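Subtilisin-like serine protease (Fervidobacterium pennivorans, PDB 1R6V) is a peptidase of the S8 family that degrades keratin into peptides and so lets its bacterium grow on native feathers. Local coordinates at residues A83-G88 / D578-G583; R98-P103 / V160-V165; N265-G270 / M382-V387. The protein carries 1 engineered substitution. One frame throughout, in Å; residues are numbered along the deposited sequence.

Interaction 1: A83-G88 / D578-G583; sequences ALALKG and DPLLRG
Ala83 meets Leu580 through its backbone: Ala83 O lies 4.0 Å from Leu580 CD2, and the two alpha carbons are the nearest pair between 83-88 and 578-583. Both residues also rest on Ile662, which puts a third loop beside the pair. Leu84 points the other way, onto Ala50 of helix 41-51. Ala85 then turns its methyl across the interface, where Ala85 CB presses on Leu580 CD2 at 3.3 Å, tighter than usual carbon packing. Ala85 CB also approaches the guanidinium obliquely, 4.0 Å from Arg582 NH1. Beyond it, Leu86 goes back to helix 41-51.

The receiving surface is a hairpin loop that opens with a type I turn, Asp578 to Leu581. Arg582 is bent at chi3 (-70°), which brings its guanidinium back over the turn, side-on against Asp578. Arg582 NE reaches Asp578 OD1 from 44° out of the carboxylate plane, and Arg582 NH2 forms a salt bridge with Asp578 OD2 at 2.7 Å; both oxygens lie close to the guanidinium plane. Asp578 OD1 also takes Arg582 N at 3.0 Å, through its anti lone pair. Leu580 CD2 packs over one guanidinium face, toward the rim.

Propeptide and second beta-sandwich domain thus meet by van der Waals packing, mainly of the Ala85 and Leu580 methyls, with a carbonyl and the guanidinium at the margin; the Asp578-Arg582 bonds lie within 578-583 and probably stiffen that loop.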
ATOM      1  N   ALA A  83      15.846 -10.983  16.304  1.00 21.22           N
ATOM      2  CA  ALA A  83      17.053 -10.811  17.101  1.00 24.98           C
ATOM      3  C   ALA A  83      18.334 -11.060  16.307  1.00 26.81           C
ATOM      4  O   ALA A  83      19.401 -11.233  16.897  1.00 27.07           O
ATOM      5  CB  ALA A  83      17.003 -11.741  18.335  1.00 26.03           C
ATOM      6  N   LEU A  84      18.239 -11.067  14.977  1.00 27.40           N
ATOM      7  CA  LEU A  84      19.418 -11.315  14.137  1.00 29.80           C
ATOM      8  C   LEU A  84      20.360 -10.136  13.954  1.00 31.10           C
ATOM      9  O   LEU A  84      21.508 -10.315  13.550  1.00 32.68           O
ATOM     10  CB  LEU A  84      19.003 -11.817  12.753  1.00 27.97           C
ATOM     11  CG  LEU A  84      18.286 -13.162  12.708  1.00 28.67           C
ATOM     12  CD1 LEU A  84      17.943 -13.506  11.261  1.00 29.17           C
ATOM     13  CD2 LEU A  84      19.178 -14.242  13.321  1.00 30.59           C
ATOM     14  N   ALA A  85      19.877  -8.930  14.224  1.00 33.17           N
ATOM     15  CA  ALA A  85      20.719  -7.751  14.093  1.00 34.56           C
ATOM     16  C   ALA A  85      21.172  -7.495  12.654  1.00 35.12           C
ATOM     17  O   ALA A  85      22.343  -7.203  12.406  1.00 35.96           O
ATOM     18  CB  ALA A  85      21.938  -7.885  15.003  1.00 36.42           C
ATOM     19  N   LEU A  86      20.245  -7.600  11.710  1.00 33.17           N
ATOM     20  CA  LEU A  86      20.558  -7.373  10.305  1.00 33.94           C
ATOM     21  C   LEU A  86      20.724  -5.870  10.076  1.00 34.06           C
ATOM     22  O   LEU A  86      20.100  -5.069  10.761  1.00 35.39           O
ATOM     23  CB  LEU A  86      19.420  -7.915   9.441  1.00 32.32           C
ATOM     24  CG  LEU A  86      18.989  -9.341   9.789  1.00 32.76           C
ATOM     25  CD1 LEU A  86      17.778  -9.742   8.949  1.00 33.77           C
ATOM     26  CD2 LEU A  86      20.145 -10.295   9.558  1.00 34.16           C
ATOM     27  N   LYS A  87      21.562  -5.474   9.127  1.00 34.69           N
ATOM     28  CA  LYS A  87      21.733  -4.042   8.895  1.00 34.95           C
ATOM     29  C   LYS A  87      21.279  -3.558   7.514  1.00 33.76           C
ATOM     30  O   LYS A  87      20.818  -2.421   7.364  1.00 35.73           O
ATOM     31  CB  LYS A  87      23.191  -3.633   9.125  1.00 37.12           C
ATOM     32  CG  LYS A  87      24.144  -3.989   7.995  1.00 38.45           C
ATOM     33  CD  LYS A  87      24.330  -5.488   7.853  1.00 40.19           C
ATOM     34  CE  LYS A  87      25.264  -5.823   6.679  1.00 41.30           C
ATOM     35  NZ  LYS A  87      26.613  -5.179   6.800  1.00 42.14           N
ATOM     36  N   GLY A  88      21.403  -4.411   6.509  1.00 30.10           N
ATOM     37  CA  GLY A  88      21.008  -4.002   5.174  1.00 25.68           C
ATOM     38  C   GLY A  88      19.647  -4.494   4.725  1.00 23.44           C
ATOM     39  O   GLY A  88      19.461  -4.789   3.549  1.00 22.06           O
ATOM     40  N   ASP A 578      22.648  -2.457  24.972  1.00 21.82           N
ATOM     41  CA  ASP A 578      21.978  -2.726  23.712  1.00 20.82           C
ATOM     42  C   ASP A 578      21.041  -3.902  24.014  1.00 19.59           C
ATOM     43  O   ASP A 578      21.421  -4.837  24.719  1.00 19.51           O
ATOM     44  CB  ASP A 578      23.022  -3.107  22.660  1.00 22.42           C
ATOM     45  CG  ASP A 578      22.404  -3.688  21.408  1.00 24.11           C
ATOM     46  OD1 ASP A 578      22.633  -4.889  21.148  1.00 23.24           O
ATOM     47  OD2 ASP A 578      21.689  -2.945  20.696  1.00 26.13           O
ATOM     48  N   PRO A 579      19.801  -3.865  23.507  1.00 19.54           N
ATOM     49  CA  PRO A 579      18.845  -4.949  23.759  1.00 19.43           C
ATOM     50  C   PRO A 579      19.286  -6.320  23.277  1.00 19.26           C
ATOM     51  O   PRO A 579      18.813  -7.338  23.777  1.00 17.16           O
ATOM     52  CB  PRO A 579      17.564  -4.471  23.074  1.00 20.55           C
ATOM     53  CG  PRO A 579      18.027  -3.423  22.107  1.00 25.89           C
ATOM     54  CD  PRO A 579      19.158  -2.741  22.809  1.00 20.03           C
ATOM     55  N   LEU A 580      20.189  -6.329  22.302  1.00 20.80           N
ATOM     56  CA  LEU A 580      20.726  -7.567  21.746  1.00 23.23           C
ATOM     57  C   LEU A 580      22.035  -7.916  22.435  1.00 23.81           C
ATOM     58  O   LEU A 580      22.709  -8.877  22.056  1.00 23.26           O
ATOM     59  CB  LEU A 580      20.977  -7.419  20.242  1.00 25.12           C
ATOM     60  CG  LEU A 580      19.776  -7.481  19.302  1.00 28.12           C
ATOM     61  CD1 LEU A 580      18.844  -6.312  19.525  1.00 29.45           C
ATOM     62  CD2 LEU A 580      20.297  -7.472  17.863  1.00 29.63           C
ATOM     63  N   LEU A 581      22.395  -7.124  23.440  1.00 23.47           N
ATOM     64  CA  LEU A 581      23.621  -7.330  24.208  1.00 25.32           C
ATOM     65  C   LEU A 581      24.883  -7.299  23.353  1.00 26.64           C
ATOM     66  O   LEU A 581      25.845  -8.012  23.637  1.00 27.78           O
ATOM     67  CB  LEU A 581      23.553  -8.654  24.976  1.00 25.14           C
ATOM     68  CG  LEU A 581      22.337  -8.800  25.890  1.00 24.81           C
ATOM     69  CD1 LEU A 581      22.370 -10.137  26.613  1.00 26.32           C
ATOM     70  CD2 LEU A 581      22.323  -7.648  26.887  1.00 23.82           C
ATOM     71  N   ARG A 582      24.879  -6.466  22.315  1.00 26.48           N
ATOM     72  CA  ARG A 582      26.034  -6.330  21.427  1.00 27.25           C
ATOM     73  C   ARG A 582      27.105  -5.479  22.115  1.00 27.52           C
ATOM     74  O   ARG A 582      28.296  -5.564  21.798  1.00 28.32           O
ATOM     75  CB  ARG A 582      25.616  -5.673  20.101  1.00 28.24           C
ATOM     76  CG  ARG A 582      24.740  -6.555  19.199  1.00 29.44           C
ATOM     77  CD  ARG A 582      24.203  -5.786  17.998  1.00 29.59           C
ATOM     78  NE  ARG A 582      23.208  -4.790  18.385  1.00 30.88           N
ATOM     79  CZ  ARG A 582      22.510  -4.048  17.532  1.00 31.60           C
ATOM     80  NH1 ARG A 582      22.694  -4.181  16.223  1.00 31.80           N
ATOM     81  NH2 ARG A 582      21.608  -3.185  17.989  1.00 31.42           N
ATOM     82  N   GLY A 583      26.674  -4.665  23.070  1.00 25.08           N
ATOM     83  CA  GLY A 583      27.597  -3.809  23.792  1.00 25.23           C
ATOM     84  C   GLY A 583      26.815  -2.941  24.750  1.00 25.34           C
ATOM     85  O   GLY A 583      25.604  -3.122  24.892  1.00 23.95           O
TER

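Interaction 2: R98-P103 / V160-V165; sequences RELIKP and VVDTGV
Leu100 spreads its two methyls over the end of strand 157-162, Leu100 CD1 standing 4.0 Å from Asp162 OD1 and Leu100 CD2 3.7 Å from Thr163 CG2. The setting is the active-site cleft of a subtilisin fold, with Asp162 assigned to the charge relay and the propeptide strand 99-100 lying in the cleft. Leu100 crosses both partner side chains at about a right angle, and the fork at its CG gives each methyl a different residue to approach. That CG stands opposite the backbone N (chi1 -166°), which sends the branch point toward the catalytic strand.

One shell further out, the engineered Ala200 has its side chain about 3 Å from that of Asp162, at the position of the relay histidine. The propeptide strand is set by antiparallel backbone bonds to strand 263-269, Glu99 with Gly269 and Ile101 with Ser267. This pairing is consistent with the way peptides on the acyl side of the scissile bond bind subtilisins. By that analogy Leu100 would occupy a substrate-like place next to the relay. On the catalytic side, Thr163 has its hydroxyl held by Gly201 N, which fixes the rotation that turns CG2 to Leu100. The aspartate is steadied from the same residue: Thr163 N donates to Asp162 OD1 at 2.7 Å and 153°, on the anti lone pair.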
ATOM      1  N   ARG A  98      -6.118  -9.861  -0.391  1.00 14.64           N
ATOM      2  CA  ARG A  98      -6.740  -8.874  -1.297  1.00 15.34           C
ATOM      3  C   ARG A  98      -7.908  -9.541  -1.993  1.00 16.42           C
ATOM      4  O   ARG A  98      -7.920 -10.752  -2.177  1.00 15.06           O
ATOM      5  CB  ARG A  98      -5.787  -8.409  -2.400  1.00 12.19           C
ATOM      6  CG  ARG A  98      -4.431  -7.960  -1.937  1.00 13.37           C
ATOM      7  CD  ARG A  98      -4.416  -6.605  -1.259  1.00 13.41           C
ATOM      8  NE  ARG A  98      -3.068  -6.329  -0.787  1.00 10.28           N
ATOM      9  CZ  ARG A  98      -2.749  -5.393   0.098  1.00 13.46           C
ATOM     10  NH1 ARG A  98      -3.690  -4.603   0.614  1.00 12.18           N
ATOM     11  NH2 ARG A  98      -1.486  -5.283   0.515  1.00  9.95           N
ATOM     12  N   GLU A  99      -8.874  -8.742  -2.412  1.00 16.51           N
ATOM     13  CA  GLU A  99     -10.012  -9.286  -3.114  1.00 16.40           C
ATOM     14  C   GLU A  99     -10.309  -8.400  -4.295  1.00 15.12           C
ATOM     15  O   GLU A  99     -10.037  -7.203  -4.277  1.00 12.32           O
ATOM     16  CB  GLU A  99     -11.241  -9.332  -2.201  1.00 19.47           C
ATOM     17  CG  GLU A  99     -11.001 -10.114  -0.927  1.00 26.93           C
ATOM     18  CD  GLU A  99     -12.223 -10.194  -0.031  1.00 32.04           C
ATOM     19  OE1 GLU A  99     -12.726  -9.132   0.397  1.00 34.29           O
ATOM     20  OE2 GLU A  99     -12.672 -11.330   0.252  1.00 36.71           O
ATOM     21  N   LEU A 100     -10.877  -9.007  -5.323  1.00 13.90           N
ATOM     22  CA  LEU A 100     -11.262  -8.271  -6.508  1.00 16.88           C
ATOM     23  C   LEU A 100     -12.523  -7.499  -6.128  1.00 17.25           C
ATOM     24  O   LEU A 100     -13.374  -8.014  -5.401  1.00 17.41           O
ATOM     25  CB  LEU A 100     -11.579  -9.262  -7.627  1.00 18.08           C
ATOM     26  CG  LEU A 100     -11.702  -8.762  -9.060  1.00 22.56           C
ATOM     27  CD1 LEU A 100     -10.337  -8.401  -9.584  1.00 20.93           C
ATOM     28  CD2 LEU A 100     -12.325  -9.868  -9.922  1.00 24.15           C
ATOM     29  N   ILE A 101     -12.636  -6.258  -6.582  1.00 16.27           N
ATOM     30  CA  ILE A 101     -13.835  -5.467  -6.318  1.00 20.17           C
ATOM     31  C   ILE A 101     -14.781  -5.918  -7.433  1.00 22.83           C
ATOM     32  O   ILE A 101     -14.922  -5.261  -8.461  1.00 25.01           O
ATOM     33  CB  ILE A 101     -13.518  -3.963  -6.418  1.00 19.33           C
ATOM     34  CG1 ILE A 101     -12.466  -3.602  -5.366  1.00 21.23           C
ATOM     35  CG2 ILE A 101     -14.783  -3.131  -6.193  1.00 22.25           C
ATOM     36  CD1 ILE A 101     -11.897  -2.183  -5.507  1.00 22.35           C
ATOM     37  N   LYS A 102     -15.426  -7.060  -7.196  1.00 23.50           N
ATOM     38  CA  LYS A 102     -16.303  -7.724  -8.157  1.00 24.41           C
ATOM     39  C   LYS A 102     -17.538  -7.021  -8.707  1.00 22.34           C
ATOM     40  O   LYS A 102     -18.400  -6.564  -7.958  1.00 22.21           O
ATOM     41  CB  LYS A 102     -16.742  -9.081  -7.583  1.00 25.42           C
ATOM     42  CG  LYS A 102     -15.624 -10.121  -7.449  1.00 31.73           C
ATOM     43  CD  LYS A 102     -15.373 -10.898  -8.746  1.00 35.67           C
ATOM     44  CE  LYS A 102     -16.523 -11.841  -9.090  1.00 38.18           C
ATOM     45  NZ  LYS A 102     -16.349 -12.456 -10.442  1.00 40.58           N
ATOM     46  N   PRO A 103     -17.649  -6.952 -10.043  1.00 22.04           N
ATOM     47  CA  PRO A 103     -18.819  -6.302 -10.643  1.00 21.56           C
ATOM     48  C   PRO A 103     -20.011  -7.243 -10.554  1.00 22.24           C
ATOM     49  O   PRO A 103     -19.832  -8.456 -10.458  1.00 22.37           O
ATOM     50  CB  PRO A 103     -18.387  -6.084 -12.090  1.00 22.97           C
ATOM     51  CG  PRO A 103     -17.472  -7.231 -12.356  1.00 22.46           C
ATOM     52  CD  PRO A 103     -16.665  -7.330 -11.075  1.00 21.40           C
ATOM     53  N   VAL A 160      -4.097  -4.331 -18.008  1.00 10.06           N
ATOM     54  CA  VAL A 160      -5.326  -4.665 -17.295  1.00 10.92           C
ATOM     55  C   VAL A 160      -4.859  -5.686 -16.243  1.00 10.36           C
ATOM     56  O   VAL A 160      -4.618  -6.851 -16.548  1.00 12.67           O
ATOM     57  CB  VAL A 160      -6.393  -5.241 -18.269  1.00  9.95           C
ATOM     58  CG1 VAL A 160      -7.535  -5.916 -17.482  1.00 10.69           C
ATOM     59  CG2 VAL A 160      -6.973  -4.097 -19.121  1.00 10.79           C
ATOM     60  N   VAL A 161      -4.734  -5.211 -15.010  1.00 12.17           N
ATOM     61  CA  VAL A 161      -4.236  -5.985 -13.861  1.00  9.58           C
ATOM     62  C   VAL A 161      -5.496  -6.511 -13.215  1.00 11.02           C
ATOM     63  O   VAL A 161      -6.143  -5.836 -12.426  1.00 11.65           O
ATOM     64  CB  VAL A 161      -3.427  -5.050 -12.964  1.00 10.66           C
ATOM     65  CG1 VAL A 161      -2.724  -5.859 -11.868  1.00  8.62           C
ATOM     66  CG2 VAL A 161      -2.399  -4.305 -13.846  1.00  9.64           C
ATOM     67  N   ASP A 162      -5.796  -7.765 -13.537  1.00 10.54           N
ATOM     68  CA  ASP A 162      -7.090  -8.314 -13.184  1.00 11.96           C
ATOM     69  C   ASP A 162      -7.075  -9.861 -13.271  1.00 12.34           C
ATOM     70  O   ASP A 162      -6.062 -10.510 -12.975  1.00 12.47           O
ATOM     71  CB  ASP A 162      -8.034  -7.721 -14.244  1.00 12.23           C
ATOM     72  CG  ASP A 162      -9.433  -7.521 -13.761  1.00 16.04           C
ATOM     73  OD1 ASP A 162     -10.152  -8.532 -13.602  1.00 15.33           O
ATOM     74  OD2 ASP A 162      -9.803  -6.343 -13.546  1.00 15.16           O
ATOM     75  N   THR A 163      -8.205 -10.414 -13.711  1.00 10.98           N
ATOM     76  CA  THR A 163      -8.416 -11.861 -13.859  1.00 12.15           C
ATOM     77  C   THR A 163      -7.878 -12.455 -15.166  1.00 13.13           C
ATOM     78  O   THR A 163      -8.010 -13.662 -15.391  1.00 14.32           O
ATOM     79  CB  THR A 163      -9.922 -12.203 -13.869  1.00 13.53           C
ATOM     80  OG1 THR A 163     -10.556 -11.511 -14.960  1.00 15.78           O
ATOM     81  CG2 THR A 163     -10.593 -11.791 -12.570  1.00 16.25           C
ATOM     82  N   GLY A 164      -7.261 -11.636 -16.009  1.00 11.87           N
ATOM     83  CA  GLY A 164      -6.819 -12.140 -17.303  1.00 12.88           C
ATOM     84  C   GLY A 164      -7.864 -11.705 -18.324  1.00 14.43           C
ATOM     85  O   GLY A 164      -8.963 -11.273 -17.946  1.00 12.82           O
ATOM     86  N   VAL A 165      -7.554 -11.835 -19.608  1.00 13.48           N
ATOM     87  CA  VAL A 165      -8.459 -11.382 -20.672  1.00 13.97           C
ATOM     88  C   VAL A 165      -8.706 -12.451 -21.742  1.00 14.63           C
ATOM     89  O   VAL A 165      -7.759 -13.112 -22.169  1.00 15.22           O
ATOM     90  CB  VAL A 165      -7.838 -10.133 -21.347  1.00 14.72           C
ATOM     91  CG1 VAL A 165      -8.686  -9.681 -22.523  1.00 13.24           C
ATOM     92  CG2 VAL A 165      -7.687  -8.998 -20.308  1.00 14.75           C
TER

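Interaction 3: N265-G270 / M382-V387; sequences NHSWGG and MAAPHV
Asn265 lays the nitrogen of its amide over the flat face of the Ala384-Pro385 peptide. Asn265 ND2 is 3.3 Å from Ala384 C and 3.2 Å from Pro385 N. Ala384 O is hardly farther from Asn265 ND2, at 3.4 Å, as expected of an atom standing above the plane. The geometry rules out a bond to any of them: the tertiary amide N of Pro385 carries no hydrogen and its lone pair is delocalised into the peptide bond, so it is no acceptor, and the carbonyl is met at a poor angle. Asn265 ND2 is hydrogen-bonded instead to Thr388 OG1, one turn further along the helix. An extended first torsion (CG opposite the backbone N, chi1 -179°) carries the amide across to the helix, where Asn265 ND2 also lies 3.5 Å from Ala384 CB.

That methyl points back at the strand and is shared: Ser267 OG approaches Ala384 CB at 3.9 Å, so two residues on the same side of the strand converge on one alanine methyl. Strand 263-269 belongs to the parallel core of the subtilisin fold, and helix 380-397 carries Ser381, assigned to the charge relay, in its first turn; its GTSMAAPHV sequence is the signature around that serine. The side chain of Ser267 comes within about 4 Å of that of Ser381.

Pro385 interrupts the helix bonding, and the turn is closed more tightly by His386 N to Ala383 O at 2.9 Å. His266, between the two contact residues, points away from the helix. Its ring is met at the edge by Trp268 NE1, which donates to His266 ND1 at 154°, 11° out of the imidazole plane.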
ATOM      1  N   ASN A 265      -4.976  -0.439 -15.128  1.00  9.00           N
ATOM      2  CA  ASN A 265      -6.311  -0.404 -14.535  1.00 11.13           C
ATOM      3  C   ASN A 265      -6.340  -1.432 -13.396  1.00 12.35           C
ATOM      4  O   ASN A 265      -5.983  -2.585 -13.607  1.00 12.73           O
ATOM      5  CB  ASN A 265      -7.363  -0.751 -15.596  1.00 11.46           C
ATOM      6  CG  ASN A 265      -8.778  -0.695 -15.037  1.00 13.28           C
ATOM      7  OD1 ASN A 265      -9.302  -1.693 -14.513  1.00 14.84           O
ATOM      8  ND2 ASN A 265      -9.389   0.479 -15.116  1.00  9.30           N
ATOM      9  N   HIS A 266      -6.719  -0.991 -12.199  1.00 10.52           N
ATOM     10  CA  HIS A 266      -6.788  -1.857 -11.007  1.00 12.28           C
ATOM     11  C   HIS A 266      -8.142  -1.775 -10.310  1.00 13.13           C
ATOM     12  O   HIS A 266      -8.599  -0.675  -9.994  1.00 14.10           O
ATOM     13  CB  HIS A 266      -5.780  -1.418  -9.940  1.00 10.57           C
ATOM     14  CG  HIS A 266      -4.357  -1.414 -10.394  1.00 12.22           C
ATOM     15  ND1 HIS A 266      -3.527  -2.514 -10.266  1.00 10.55           N
ATOM     16  CD2 HIS A 266      -3.616  -0.440 -10.972  1.00 13.86           C
ATOM     17  CE1 HIS A 266      -2.334  -2.209 -10.756  1.00 13.25           C
ATOM     18  NE2 HIS A 266      -2.363  -0.957 -11.188  1.00 12.48           N
ATOM     19  N   SER A 267      -8.771  -2.913 -10.043  1.00 13.24           N
ATOM     20  CA  SER A 267     -10.026  -2.885  -9.292  1.00 12.73           C
ATOM     21  C   SER A 267      -9.985  -4.028  -8.293  1.00 13.19           C
ATOM     22  O   SER A 267     -10.751  -4.995  -8.381  1.00 11.75           O
ATOM     23  CB  SER A 267     -11.230  -3.015 -10.219  1.00 15.11           C
ATOM     24  OG  SER A 267     -11.375  -1.813 -10.972  1.00 18.30           O
ATOM     25  N   TRP A 268      -9.056  -3.908  -7.354  1.00 12.24           N
ATOM     26  CA  TRP A 268      -8.848  -4.888  -6.298  1.00 11.49           C
ATOM     27  C   TRP A 268      -8.257  -4.185  -5.090  1.00 12.61           C
ATOM     28  O   TRP A 268      -7.823  -3.034  -5.171  1.00 12.64           O
ATOM     29  CB  TRP A 268      -7.885  -5.977  -6.776  1.00 13.05           C
ATOM     30  CG  TRP A 268      -6.527  -5.426  -7.237  1.00 12.34           C
ATOM     31  CD1 TRP A 268      -6.228  -4.887  -8.463  1.00 11.94           C
ATOM     32  CD2 TRP A 268      -5.324  -5.343  -6.460  1.00 12.81           C
ATOM     33  NE1 TRP A 268      -4.902  -4.475  -8.491  1.00 11.53           N
ATOM     34  CE2 TRP A 268      -4.334  -4.740  -7.276  1.00 12.70           C
ATOM     35  CE3 TRP A 268      -4.984  -5.716  -5.148  1.00 14.03           C
ATOM     36  CZ2 TRP A 268      -3.034  -4.506  -6.824  1.00 15.17           C
ATOM     37  CZ3 TRP A 268      -3.692  -5.484  -4.703  1.00 15.36           C
ATOM     38  CH2 TRP A 268      -2.730  -4.882  -5.541  1.00 15.96           C
ATOM     39  N   GLY A 269      -8.237  -4.872  -3.956  1.00 11.85           N
ATOM     40  CA  GLY A 269      -7.651  -4.261  -2.789  1.00 13.69           C
ATOM     41  C   GLY A 269      -7.812  -5.033  -1.508  1.00 14.74           C
ATOM     42  O   GLY A 269      -8.434  -6.095  -1.479  1.00 14.64           O
ATOM     43  N   GLY A 270      -7.243  -4.471  -0.450  1.00 14.23           N
ATOM     44  CA  GLY A 270      -7.296  -5.088   0.863  1.00 15.48           C
ATOM     45  C   GLY A 270      -6.833  -4.123   1.936  1.00 16.92           C
ATOM     46  O   GLY A 270      -6.250  -3.080   1.644  1.00 14.65           O
ATOM     47  N   MET A 382     -16.455  -1.135 -13.142  1.00 13.02           N
ATOM     48  CA  MET A 382     -16.953  -0.807 -14.471  1.00 12.87           C
ATOM     49  C   MET A 382     -16.661   0.677 -14.763  1.00 11.42           C
ATOM     50  O   MET A 382     -16.613   1.100 -15.918  1.00 10.41           O
ATOM     51  CB  MET A 382     -18.466  -1.077 -14.563  1.00 17.57           C
ATOM     52  CG  MET A 382     -18.825  -2.477 -15.050  1.00 23.98           C
ATOM     53  SD  MET A 382     -18.053  -3.763 -14.007  1.00 30.20           S
ATOM     54  CE  MET A 382     -18.381  -3.067 -12.404  1.00 34.42           C
ATOM     55  N   ALA A 383     -16.467   1.456 -13.707  1.00 11.03           N
ATOM     56  CA  ALA A 383     -16.185   2.885 -13.861  1.00 11.44           C
ATOM     57  C   ALA A 383     -14.709   3.131 -14.167  1.00 11.74           C
ATOM     58  O   ALA A 383     -14.357   3.904 -15.063  1.00 11.84           O
ATOM     59  CB  ALA A 383     -16.573   3.632 -12.573  1.00 12.30           C
ATOM     60  N   ALA A 384     -13.839   2.473 -13.417  1.00  9.97           N
ATOM     61  CA  ALA A 384     -12.406   2.672 -13.623  1.00 10.49           C
ATOM     62  C   ALA A 384     -11.936   2.511 -15.073  1.00 11.40           C
ATOM     63  O   ALA A 384     -11.135   3.307 -15.551  1.00 11.19           O
ATOM     64  CB  ALA A 384     -11.599   1.738 -12.678  1.00 10.55           C
ATOM     65  N   PRO A 385     -12.400   1.473 -15.789  1.00 11.42           N
ATOM     66  CA  PRO A 385     -11.954   1.321 -17.175  1.00 12.21           C
ATOM     67  C   PRO A 385     -12.308   2.507 -18.066  1.00 12.21           C
ATOM     68  O   PRO A 385     -11.624   2.763 -19.059  1.00 11.97           O
ATOM     69  CB  PRO A 385     -12.625   0.024 -17.639  1.00 13.04           C
ATOM     70  CG  PRO A 385     -13.675  -0.254 -16.613  1.00 19.08           C
ATOM     71  CD  PRO A 385     -13.127   0.272 -15.333  1.00 12.15           C
ATOM     72  N   HIS A 386     -13.367   3.232 -17.731  1.00 11.52           N
ATOM     73  CA  HIS A 386     -13.698   4.399 -18.551  1.00 11.28           C
ATOM     74  C   HIS A 386     -12.589   5.421 -18.366  1.00 11.36           C
ATOM     75  O   HIS A 386     -12.170   6.070 -19.326  1.00 10.53           O
ATOM     76  CB  HIS A 386     -15.026   5.014 -18.127  1.00 12.24           C
ATOM     77  CG  HIS A 386     -16.219   4.220 -18.555  1.00 12.53           C
ATOM     78  ND1 HIS A 386     -16.886   4.448 -19.745  1.00 15.60           N
ATOM     79  CD2 HIS A 386     -16.840   3.166 -17.976  1.00 11.36           C
ATOM     80  CE1 HIS A 386     -17.859   3.566 -19.876  1.00 12.15           C
ATOM     81  NE2 HIS A 386     -17.851   2.773 -18.815  1.00 14.65           N
ATOM     82  N   VAL A 387     -12.127   5.583 -17.127  1.00 10.77           N
ATOM     83  CA  VAL A 387     -11.059   6.539 -16.855  1.00 10.35           C
ATOM     84  C   VAL A 387      -9.741   6.047 -17.458  1.00 11.08           C
ATOM     85  O   VAL A 387      -8.987   6.827 -18.030  1.00 11.87           O
ATOM     86  CB  VAL A 387     -10.889   6.781 -15.338  1.00 12.53           C
ATOM     87  CG1 VAL A 387      -9.634   7.625 -15.072  1.00 11.93           C
ATOM     88  CG2 VAL A 387     -12.112   7.514 -14.802  1.00 12.48           C
TER

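Overall arrangement
From the N terminus, the chain first reaches 83-88 in the propeptide, whose partner 578-583 comes only 490 residues later in the second beta-sandwich domain. The long loop closed by interaction 1 contains both others. Interaction 2 joins the later propeptide strand to the catalytic strand 157-162 and closes before interaction 3 opens, which ties strand 263-269 to helix 380-397; these two run in series. Their centres are 8 Å apart and they meet on one sheet, with Pro103 also packing on Met382. Interaction 1 lies across the chain's centre, its own centre 42 and 44 Å from theirs. The propeptide thus touches the catalytic domain and the second beta-sandwich domain at widely separated places.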